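Local coordinates for protein EcmrR transcriptional regulator (Escherichia coli, PDB 6WL5) that probably senses multidrug-type ligands through its GyrI-like C-terminal domain and activates transcription as a MerR family regulator, here holding the cationic detergent cetyl-trimethyl-ammonium, at residues Val100-Pro105 / Arg110-Tyr115. Sequence-based numbering, arbitrary orientation. Where two conformers were deposited one is given.
Sequences VIHKGP and RNAYIY. With 16A (cetyl-trimethyl-ammonium), chain E.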
ATOM      1  N   VAL A 100      -8.316   4.522   6.931  1.00 15.45           N
ATOM      2  CA  VAL A 100      -9.264   3.606   7.560  1.00 15.09           C
ATOM      3  C   VAL A 100      -8.661   2.219   7.537  1.00 14.42           C
ATOM      4  O   VAL A 100      -7.851   1.902   6.674  1.00 16.81           O
ATOM      5  CB  VAL A 100     -10.650   3.555   6.891  1.00 15.95           C
ATOM      6  CG1 VAL A 100     -11.344   4.887   7.007  1.00 16.96           C
ATOM      7  CG2 VAL A 100     -10.557   3.095   5.433  1.00 16.53           C
ATOM      8  N   ILE A 101      -9.073   1.419   8.479  1.00 16.40           N
ATOM      9  CA  ILE A 101      -8.770  -0.011   8.470  1.00 15.52           C
ATOM     10  C   ILE A 101      -9.897  -0.778   7.796  1.00 17.30           C
ATOM     11  O   ILE A 101     -11.070  -0.693   8.205  1.00 17.73           O
ATOM     12  CB  ILE A 101      -8.541  -0.529   9.903  1.00 18.10           C
ATOM     13  CG1 ILE A 101      -7.301   0.124  10.515  1.00 19.94           C
ATOM     14  CG2 ILE A 101      -8.461  -2.067   9.936  1.00 19.87           C
ATOM     15  CD1 ILE A 101      -5.975  -0.449  10.026  1.00 27.11           C
ATOM     16  N   HIS A 102      -9.527  -1.569   6.786  1.00 14.91           N
ATOM     17  CA  HIS A 102     -10.404  -2.550   6.179  1.00 15.53           C
ATOM     18  C   HIS A 102     -10.133  -3.921   6.798  1.00 14.08           C
ATOM     19  O   HIS A 102      -9.015  -4.456   6.702  1.00 16.07           O
ATOM     20  CB  HIS A 102     -10.172  -2.621   4.681  1.00 14.84           C
ATOM     21  CG  HIS A 102     -11.028  -3.634   4.019  1.00 17.45           C
ATOM     22  ND1 HIS A 102     -12.374  -3.422   3.781  1.00 15.30           N
ATOM     23  CD2 HIS A 102     -10.761  -4.899   3.622  1.00 15.92           C
ATOM     24  CE1 HIS A 102     -12.885  -4.523   3.248  1.00 16.45           C
ATOM     25  NE2 HIS A 102     -11.919  -5.410   3.100  1.00 16.94           N
ATOM     26  N   LYS A 103     -11.111  -4.435   7.527  0.78 16.27           N
ATOM     27  CA  LYS A 103     -11.053  -5.788   8.050  0.78 16.23           C
ATOM     28  C   LYS A 103     -11.668  -6.752   7.046  0.78 17.03           C
ATOM     29  O   LYS A 103     -12.678  -6.449   6.411  0.78 20.50           O
ATOM     30  CB  LYS A 103     -11.826  -5.880   9.365  0.78 18.42           C
ATOM     31  CG  LYS A 103     -11.120  -5.202  10.548  0.78 23.03           C
ATOM     32  CD  LYS A 103      -9.734  -5.831  10.840  0.78 27.30           C
ATOM     33  CE  LYS A 103      -9.868  -7.235  11.393  0.78 32.48           C
ATOM     34  NZ  LYS A 103     -10.610  -7.189  12.682  0.78 35.29           N
ATOM     35  N   GLY A 104     -11.053  -7.918   6.907  1.00 16.19           N
ATOM     36  CA  GLY A 104     -11.599  -8.957   6.076  1.00 16.92           C
ATOM     37  C   GLY A 104     -10.952  -9.117   4.718  1.00 14.67           C
ATOM     38  O   GLY A 104      -9.900  -8.545   4.403  1.00 15.79           O
ATOM     39  N   PRO A 105     -11.557 -10.006   3.925  1.00 15.58           N
ATOM     40  CA  PRO A 105     -11.013 -10.354   2.616  1.00 15.01           C
ATOM     41  C   PRO A 105     -11.019  -9.184   1.650  1.00 13.78           C
ATOM     42  O   PRO A 105     -11.662  -8.151   1.863  1.00 15.47           O
ATOM     43  CB  PRO A 105     -11.963 -11.461   2.115  1.00 16.27           C
ATOM     44  CG  PRO A 105     -12.739 -11.902   3.252  1.00 21.21           C
ATOM     45  CD  PRO A 105     -12.714 -10.841   4.297  1.00 18.35           C
ATOM     46  N   ARG A 110     -12.844  -2.160  -2.116  1.00 15.46           N
ATOM     47  CA  ARG A 110     -13.364  -0.950  -2.757  1.00 16.75           C
ATOM     48  C   ARG A 110     -14.222  -0.138  -1.800  1.00 15.58           C
ATOM     49  O   ARG A 110     -14.310   1.088  -1.932  1.00 15.83           O
ATOM     50  CB  ARG A 110     -14.194  -1.257  -4.001  1.00 16.98           C
ATOM     51  CG  ARG A 110     -15.499  -2.026  -3.756  1.00 19.06           C
ATOM     52  CD  ARG A 110     -16.297  -2.361  -5.050  1.00 20.81           C
ATOM     53  NE  ARG A 110     -15.547  -3.234  -5.931  1.00 20.34           N
ATOM     54  CZ  ARG A 110     -15.592  -4.564  -5.887  1.00 20.84           C
ATOM     55  NH1 ARG A 110     -16.383  -5.193  -5.033  1.00 22.38           N
ATOM     56  NH2 ARG A 110     -14.856  -5.258  -6.723  1.00 21.69           N
ATOM     57  N   ASN A 111     -14.877  -0.792  -0.840  1.00 16.26           N
ATOM     58  CA  ASN A 111     -15.747  -0.074   0.082  1.00 14.45           C
ATOM     59  C   ASN A 111     -14.974   0.934   0.951  1.00 14.67           C
ATOM     60  O   ASN A 111     -15.497   2.006   1.302  1.00 16.18           O
ATOM     61  CB  ASN A 111     -16.491  -1.051   0.978  1.00 17.14           C
ATOM     62  CG  ASN A 111     -17.454  -1.920   0.230  1.00 19.35           C
ATOM     63  OD1 ASN A 111     -17.843  -1.621  -0.881  1.00 22.25           O
ATOM     64  ND2 ASN A 111     -17.904  -2.967   0.871  1.00 23.12           N
ATOM     65  N   ALA A 112     -13.736   0.611   1.285  1.00 14.30           N
ATOM     66  CA  ALA A 112     -12.870   1.529   2.011  1.00 13.89           C
ATOM     67  C   ALA A 112     -12.473   2.731   1.161  1.00 14.18           C
ATOM     68  O   ALA A 112     -12.362   3.855   1.675  1.00 14.51           O
ATOM     69  CB  ALA A 112     -11.628   0.776   2.465  1.00 14.59           C
ATOM     70  N   TYR A 113     -12.192   2.518  -0.115  1.00 14.11           N
ATOM     71  CA  TYR A 113     -11.890   3.623  -1.019  1.00 15.52           C
ATOM     72  C   TYR A 113     -13.106   4.517  -1.201  1.00 13.80           C
ATOM     73  O   TYR A 113     -12.977   5.743  -1.216  1.00 15.41           O
ATOM     74  CB  TYR A 113     -11.386   3.069  -2.369  1.00 14.83           C
ATOM     75  CG  TYR A 113     -10.004   2.441  -2.283  1.00 14.63           C
ATOM     76  CD1 TYR A 113      -9.836   1.136  -1.836  1.00 13.96           C
ATOM     77  CD2 TYR A 113      -8.867   3.164  -2.592  1.00 13.50           C
ATOM     78  CE1 TYR A 113      -8.560   0.573  -1.739  1.00 15.66           C
ATOM     79  CE2 TYR A 113      -7.595   2.621  -2.483  1.00 15.43           C
ATOM     80  CZ  TYR A 113      -7.445   1.333  -2.033  1.00 14.64           C
ATOM     81  OH  TYR A 113      -6.184   0.800  -1.932  1.00 15.80           O
ATOM     82  N   ILE A 114     -14.287   3.918  -1.381  1.00 15.17           N
ATOM     83  CA  ILE A 114     -15.528   4.686  -1.454  1.00 16.55           C
ATOM     84  C   ILE A 114     -15.660   5.558  -0.225  1.00 14.46           C
ATOM     85  O   ILE A 114     -15.915   6.776  -0.313  1.00 15.92           O
ATOM     86  CB  ILE A 114     -16.713   3.710  -1.599  1.00 16.50           C
ATOM     87  CG1 ILE A 114     -16.743   3.068  -2.990  1.00 17.02           C
ATOM     88  CG2 ILE A 114     -18.020   4.443  -1.329  1.00 18.63           C
ATOM     89  CD1 ILE A 114     -17.758   1.944  -3.082  1.00 19.70           C
ATOM     90  N   TYR A 115     -15.486   4.950   0.932  1.00 16.35           N
ATOM     91  CA  TYR A 115     -15.618   5.668   2.182  1.00 17.13           C
ATOM     92  C   TYR A 115     -14.650   6.825   2.302  1.00 15.53           C
ATOM     93  O   TYR A 115     -15.043   7.902   2.691  1.00 16.54           O
ATOM     94  CB  TYR A 115     -15.380   4.716   3.353  1.00 17.62           C
ATOM     95  CG  TYR A 115     -15.759   5.290   4.687  1.00 22.63           C
ATOM     96  CD1 TYR A 115     -14.845   5.954   5.470  1.00 20.24           C
ATOM     97  CD2 TYR A 115     -17.026   5.141   5.148  1.00 25.23           C
ATOM     98  CE1 TYR A 115     -15.221   6.478   6.696  1.00 24.66           C
ATOM     99  CE2 TYR A 115     -17.404   5.634   6.352  1.00 26.76           C
ATOM    100  CZ  TYR A 115     -16.501   6.299   7.115  1.00 23.45           C
ATOM    101  OH  TYR A 115     -16.961   6.743   8.322  1.00 28.50           O
TER
HETATM  102  C1  16A E 301     -12.336  14.395  -6.884  1.00 57.41           C
HETATM  103  C2  16A E 301     -11.544  13.119  -7.127  1.00 55.90           C
HETATM  104  C3  16A E 301     -12.459  11.924  -7.381  1.00 52.23           C
HETATM  105  C4  16A E 301     -11.820  10.569  -7.063  1.00 52.16           C
HETATM  106  C5  16A E 301     -10.292  10.519  -7.131  1.00 49.69           C
HETATM  107  C6  16A E 301      -9.811   9.073  -7.107  1.00 45.52           C
HETATM  108  C7  16A E 301      -8.387   8.855  -7.586  1.00 42.69           C
HETATM  109  C8  16A E 301      -8.157   7.355  -7.725  1.00 42.81           C
HETATM  110  C9  16A E 301      -6.921   6.933  -6.979  1.00 36.15           C
HETATM  111  C10 16A E 301      -6.131   5.821  -7.672  1.00 35.09           C
HETATM  112  C11 16A E 301      -6.901   4.544  -7.983  1.00 31.28           C
HETATM  113  C12 16A E 301      -7.307   3.750  -6.748  1.00 30.28           C
HETATM  114  C13 16A E 301      -7.587   2.307  -7.173  1.00 30.72           C
HETATM  115  C14 16A E 301      -7.668   1.411  -5.952  1.00 31.80           C
HETATM  116  C15 16A E 301      -8.160   0.022  -6.321  1.00 28.58           C
HETATM  117  C16 16A E 301      -7.993  -0.858  -5.115  1.00 26.98           C
HETATM  118  N1  16A E 301      -8.620  -2.179  -5.281  1.00 23.59           N
HETATM  119  C17 16A E 301      -8.213  -2.871  -6.518  1.00 26.84           C
HETATM  120  C18 16A E 301      -8.166  -2.917  -4.091  1.00 23.07           C
HETATM  121  C19 16A E 301     -10.076  -2.075  -5.151  1.00 24.39           C
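In the SHS2-type (strand-helix-strand-strand) part of the GyrI-like domain, the connection from strand 88-103 to helix 109-123 brings Val100 and His102 against Ala112 and Tyr115. The two short segments run nearly antiparallel, at 158°, with axes 8.8 Å apart, and no hydrogen bond crosses between them. Ala112 is the close point: its methyl CB lies 3.9 Å from Val100 CG2 and 4.3 Å from His102 CB, and a side chain this small probably lets the helix lie close to the strand. The other branch of Val100 turns to the next helical turn, where CG1 meets Tyr115 CD1 at 4.0 Å. That ring is swung to the strand by a first torsion that sets CG anti to the backbone N (chi1 -168°), and it also meets the ring of Tyr4. Both ring nitrogens of the buried His102 are engaged, which should hold the imidazole against rotation. His102 NE2 donates an N-H hydrogen bond to Pro105 O (3.0 Å, 164°), with the acceptor at the ring edge, in plane, while ND1 pairs with Tyr4 OH. Tyr113 leaves the helix on another side and meets the ligand. C14 of the detergent lies over one face of the ring, offset toward the rim, 3.7 Å from Tyr113 CE2; C16, bonded to the ammonium nitrogen, is 3.7 Å from Tyr113 CE1. Tyr113 OH is hydrogen-bonded to Glu133, another pocket residue. Replacing Tyr113 with an alanine would probably remove this aromatic surface beside C14 and C16 and leave Glu133 without this hydroxyl partner. A strand followed by a helix laid back across the antiparallel sheet, its other side lining the cetyl-trimethyl-ammonium pocket, is consistent with the SHS2 module of GyrI-like domains.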